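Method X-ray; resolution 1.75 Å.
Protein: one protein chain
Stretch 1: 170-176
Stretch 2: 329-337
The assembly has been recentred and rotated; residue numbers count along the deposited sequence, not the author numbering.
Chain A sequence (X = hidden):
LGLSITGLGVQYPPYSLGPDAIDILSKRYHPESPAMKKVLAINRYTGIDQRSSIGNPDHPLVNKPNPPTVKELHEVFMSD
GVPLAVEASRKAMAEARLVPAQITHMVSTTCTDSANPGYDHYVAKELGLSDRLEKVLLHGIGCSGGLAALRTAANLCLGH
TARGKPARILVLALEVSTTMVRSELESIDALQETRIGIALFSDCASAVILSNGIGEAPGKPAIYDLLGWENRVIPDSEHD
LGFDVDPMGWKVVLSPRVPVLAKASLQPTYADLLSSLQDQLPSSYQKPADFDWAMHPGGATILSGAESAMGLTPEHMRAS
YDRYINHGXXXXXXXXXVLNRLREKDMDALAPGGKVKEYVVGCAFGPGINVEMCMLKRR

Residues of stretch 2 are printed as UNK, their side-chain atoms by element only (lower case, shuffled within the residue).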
ATOM      1  N   LEU A 170      12.102  -9.103   3.210  1.00 11.76           N
ATOM      2  CA  LEU A 170      11.318  -9.224   4.426  1.00 11.64           C
ATOM      3  C   LEU A 170       9.855  -9.026   4.059  1.00 11.60           C
ATOM      4  O   LEU A 170       9.462  -7.927   3.650  1.00 12.08           O
ATOM      5  CB  LEU A 170      11.752  -8.193   5.482  1.00 11.39           C
ATOM      6  CG  LEU A 170      10.944  -8.157   6.792  1.00 11.96           C
ATOM      7  CD1 LEU A 170      10.876  -9.529   7.472  1.00 12.56           C
ATOM      8  CD2 LEU A 170      11.504  -7.135   7.753  1.00 11.83           C
ATOM      9  N   VAL A 171       9.062 -10.084   4.214  1.00 11.57           N
ATOM     10  CA  VAL A 171       7.618 -10.036   3.952  1.00 11.30           C
ATOM     11  C   VAL A 171       6.881 -10.032   5.287  1.00 11.32           C
ATOM     12  O   VAL A 171       6.987 -10.985   6.057  1.00 11.63           O
ATOM     13  CB  VAL A 171       7.132 -11.229   3.107  1.00 11.46           C
ATOM     14  CG1 VAL A 171       5.738 -10.936   2.528  1.00 10.15           C
ATOM     15  CG2 VAL A 171       8.119 -11.544   1.980  1.00 11.27           C
ATOM     16  N   LEU A 172       6.120  -8.974   5.549  1.00 11.28           N
ATOM     17  CA  LEU A 172       5.627  -8.723   6.902  1.00 11.08           C
ATOM     18  C   LEU A 172       4.140  -8.377   6.947  1.00 10.98           C
ATOM     19  O   LEU A 172       3.668  -7.570   6.156  1.00 11.14           O
ATOM     20  CB  LEU A 172       6.448  -7.591   7.553  1.00 11.11           C
ATOM     21  CG  LEU A 172       6.036  -7.060   8.940  1.00 11.63           C
ATOM     22  CD1 LEU A 172       6.278  -8.101  10.028  1.00 11.74           C
ATOM     23  CD2 LEU A 172       6.764  -5.747   9.265  1.00 11.20           C
ATOM     24  N   ALA A 173       3.421  -8.986   7.887  1.00 10.87           N
ATOM     25  CA  ALA A 173       2.025  -8.620   8.153  1.00 10.78           C
ATOM     26  C   ALA A 173       1.845  -8.291   9.623  1.00 11.43           C
ATOM     27  O   ALA A 173       2.318  -9.026  10.498  1.00 11.61           O
ATOM     28  CB  ALA A 173       1.090  -9.737   7.745  1.00 11.34           C
ATOM     29  N   LEU A 174       1.182  -7.174   9.894  1.00 11.01           N
ATOM     30  CA  LEU A 174       0.846  -6.800  11.260  1.00 10.80           C
ATOM     31  C   LEU A 174      -0.595  -6.321  11.299  1.00 10.95           C
ATOM     32  O   LEU A 174      -0.989  -5.448  10.519  1.00 10.65           O
ATOM     33  CB  LEU A 174       1.804  -5.712  11.764  1.00 10.62           C
ATOM     34  CG  LEU A 174       1.444  -4.931  13.035  1.00 10.79           C
ATOM     35  CD1 LEU A 174       1.400  -5.826  14.281  1.00 11.48           C
ATOM     36  CD2 LEU A 174       2.429  -3.787  13.238  1.00 10.76           C
ATOM     37  N   GLU A 175      -1.379  -6.885  12.214  1.00 11.13           N
ATOM     38  CA  GLU A 175      -2.764  -6.457  12.388  1.00 11.23           C
ATOM     39  C   GLU A 175      -3.072  -6.309  13.865  1.00 11.28           C
ATOM     40  O   GLU A 175      -2.715  -7.172  14.666  1.00 11.13           O
ATOM     41  CB  GLU A 175      -3.757  -7.435  11.739  1.00 11.15           C
ATOM     42  CG  GLU A 175      -3.513  -7.719  10.249  1.00 12.52           C
ATOM     43  CD  GLU A 175      -3.877  -6.570   9.312  1.00 13.71           C
ATOM     44  OE1 GLU A 175      -4.271  -5.469   9.768  1.00 12.37           O
ATOM     45  OE2 GLU A 175      -3.762  -6.778   8.084  1.00 12.50           O
ATOM     46  N   VAL A 176      -3.676  -5.180  14.213  1.00 11.10           N
ATOM     47  CA  VAL A 176      -4.213  -4.955  15.556  1.00 11.59           C
ATOM     48  C   VAL A 176      -5.692  -4.618  15.376  1.00 11.82           C
ATOM     49  O   VAL A 176      -6.053  -3.476  15.072  1.00 12.47           O
ATOM     50  CB  VAL A 176      -3.483  -3.816  16.307  1.00 11.50           C
ATOM     51  CG1 VAL A 176      -4.087  -3.617  17.706  1.00 12.73           C
ATOM     52  CG2 VAL A 176      -1.979  -4.109  16.413  1.00 11.77           C
ATOM     53  N   UNK A 329      -8.826 -15.166  14.155  1.00 12.58           N
ATOM     54  CA  UNK A 329      -8.491 -14.676  12.819  1.00 12.67           C
ATOM     55  C   UNK A 329      -7.702 -13.369  12.938  1.00 12.75           C
ATOM     56  O   UNK A 329      -8.271 -12.323  13.250  1.00 12.55           O
ATOM     57  o   UNK A 329      -8.483 -13.431  10.288  1.00 15.52           O
ATOM     58  n   UNK A 329     -10.668 -13.727   9.878  1.00 13.77           N
ATOM     59  c   UNK A 329      -9.794 -14.482  12.014  1.00 12.41           C
ATOM     60  c   UNK A 329      -9.583 -13.838  10.645  1.00 13.66           C
ATOM     61  N   UNK A 330      -6.394 -13.434  12.682  1.00 12.99           N
ATOM     62  CA  UNK A 330      -5.521 -12.259  12.802  1.00 13.00           C
ATOM     63  C   UNK A 330      -5.343 -11.551  11.457  1.00 13.26           C
ATOM     64  O   UNK A 330      -4.295 -10.954  11.199  1.00 12.76           O
ATOM     65  o   UNK A 330      -4.295 -13.297  14.639  1.00 14.23           O
ATOM     66  c   UNK A 330      -4.152 -12.651  13.385  1.00 13.29           C
ATOM     67  N   UNK A 331      -6.384 -11.616  10.621  1.00 13.02           N
ATOM     68  CA  UNK A 331      -6.388 -11.000   9.290  1.00 13.04           C
ATOM     69  C   UNK A 331      -5.126 -11.393   8.495  1.00 12.81           C
ATOM     70  O   UNK A 331      -4.771 -12.574   8.463  1.00 12.86           O
ATOM     71  o   UNK A 331      -6.648  -8.862   8.136  1.00 12.77           O
ATOM     72  c   UNK A 331      -6.603  -9.485   9.406  1.00 13.04           C
ATOM     73  N   UNK A 332      -4.433 -10.428   7.889  1.00 12.66           N
ATOM     74  CA  UNK A 332      -3.304 -10.737   7.001  1.00 12.82           C
ATOM     75  C   UNK A 332      -2.134 -11.474   7.669  1.00 12.69           C
ATOM     76  O   UNK A 332      -1.329 -12.103   6.981  1.00 12.65           O
ATOM     77  c   UNK A 332      -2.772  -9.460   6.335  1.00 13.17           C
ATOM     78  o   UNK A 332      -2.102  -8.645   7.282  1.00 13.78           O
ATOM     79  N   UNK A 333      -2.045 -11.383   8.998  1.00 12.40           N
ATOM     80  CA  UNK A 333      -0.931 -11.988   9.746  1.00 12.64           C
ATOM     81  C   UNK A 333      -1.094 -13.493   9.987  1.00 12.86           C
ATOM     82  O   UNK A 333      -0.136 -14.174  10.368  1.00 12.45           O
ATOM     83  c   UNK A 333      -0.720 -11.253  11.074  1.00 12.84           C
ATOM     84  N   UNK A 334      -2.294 -14.019   9.757  1.00 12.96           N
ATOM     85  CA  UNK A 334      -2.578 -15.401  10.134  1.00 13.73           C
ATOM     86  C   UNK A 334      -1.888 -16.422   9.236  1.00 13.41           C
ATOM     87  O   UNK A 334      -1.442 -17.468   9.718  1.00 13.34           O
ATOM     88  c   UNK A 334      -4.354 -17.022  10.890  1.00 14.93           C
ATOM     89  o   UNK A 334      -4.787 -14.655  10.815  1.00 15.26           O
ATOM     90  c   UNK A 334      -4.088 -15.712  10.152  1.00 14.14           C
ATOM     91  N   UNK A 335      -1.810 -16.130   7.942  1.00 13.36           N
ATOM     92  CA  UNK A 335      -1.315 -17.130   6.996  1.00 13.10           C
ATOM     93  C   UNK A 335       0.136 -17.529   7.258  1.00 13.05           C
ATOM     94  O   UNK A 335       0.461 -18.717   7.186  1.00 12.78           O
ATOM     95  c   UNK A 335      -2.074 -19.255   4.957  1.00 13.86           C
ATOM     96  c   UNK A 335      -0.762 -15.572   5.043  1.00 12.63           C
ATOM     97  c   UNK A 335      -1.582 -16.778   5.495  1.00 13.37           C
ATOM     98  c   UNK A 335      -1.310 -17.985   4.581  1.00 13.90           C
ATOM     99  N   UNK A 336       1.001 -16.561   7.575  1.00 13.17           N
ATOM    100  CA  UNK A 336       2.398 -16.911   7.873  1.00 13.21           C
ATOM    101  C   UNK A 336       2.489 -17.659   9.201  1.00 13.44           C
ATOM    102  O   UNK A 336       3.370 -18.505   9.387  1.00 13.51           O
ATOM    103  c   UNK A 336       3.885 -13.645   6.486  1.00 13.79           C
ATOM    104  c   UNK A 336       3.236 -14.938   4.109  1.00 14.32           C
ATOM    105  c   UNK A 336       3.434 -14.969   6.531  1.00 12.84           C
ATOM    106  c   UNK A 336       3.134 -15.610   5.335  1.00 14.68           C
ATOM    107  c   UNK A 336       3.676 -13.614   4.081  1.00 14.68           C
ATOM    108  c   UNK A 336       3.999 -12.970   5.275  1.00 14.27           C
ATOM    109  c   UNK A 336       3.330 -15.686   7.870  1.00 13.62           C
ATOM    110  N   UNK A 337       1.571 -17.346  10.114  1.00 13.58           N
ATOM    111  CA  UNK A 337       1.452 -18.056  11.381  1.00 13.86           C
ATOM    112  C   UNK A 337       1.093 -19.525  11.142  1.00 13.87           C
ATOM    113  O   UNK A 337       1.683 -20.416  11.758  1.00 13.36           O
ATOM    114  c   UNK A 337       0.413 -17.380  12.279  1.00 14.51           C
ATOM    115  o   UNK A 337       0.377 -17.986  13.553  1.00 16.15           O
TER

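Position 329 has four side-chain atoms: two carbons in line, the second carrying one oxygen and one nitrogen, all out of reach of the strand. That is a carboxamide one carbon from the backbone, Asn 329. Its OD1 accepts a hydrogen bond from the backbone N of position 331 at 2.8 Å, a role an amide oxygen suits.

Position 330 carries one carbon and one oxygen. Its CA-to-CB bond points sideways; what meets stretch 1 is its backbone, with O 3.5 Å from CG of Glu 175. The pattern is that of a serine, Ser 330, whose buried OG is hydrogen-bonded elsewhere in the structure.

Position 331 again has one carbon and one oxygen. The CA-to-CB bond points toward the strand, and the oxygen stops 3.6 Å from OE2 of Glu 175, with no hydrogen bond between them. This is Ser 331, short enough to fit beside the carboxylate.

Position 332 has the same two atoms, but here the oxygen comes within 2.6 Å of OE2 of Glu 175, a short hydrogen bond. It is Ser 332, with chi1 in the p well and OG as the donor to the carboxylate. The same OG lies 3.4 Å from CB of Ala 173.

Position 333 has a single side-chain carbon. Its CA is 4.8 Å from CA of Ala 173, and the two CB atoms are 4.1 Å apart. Hence Ala 333; two methyl side chains suit so close a backbone approach.

Position 334 forks at its first carbon into one oxygen and one carbon and makes no contact with the strand: Thr 334. Its OG1 donates to O of Ser 331 at 3.1 Å and accepts a weak bond from N of Ser 330 at 2.7 Å, tying the turn to the helix.

Position 335 has four carbons, forked at the first, one arm two carbons long, out of reach of stretch 1: Ile 335, an apolar side chain for a buried helix position.

Position 336 has one carbon followed by a six-carbon ring, which comes within 3.7 Å of both CG1 and O of Val 171. It is Phe 336, long and apolar enough to reach that methyl with CZ.

Position 337 has one carbon and one oxygen, out of reach: Ser 337, its buried OG hydrogen-bonded elsewhere.

The contact draws on the strand's alternation: Val 171, Ala 173 and Glu 175 point toward stretch 2, Leu 172 and Leu 174 away. Phe 336 packs on Val 171, the alanines permit close approach in the middle, and Ser 332 engages the buried carboxylate of Glu 175.

Stretch 2, residues 329-337: NSSSATIFS
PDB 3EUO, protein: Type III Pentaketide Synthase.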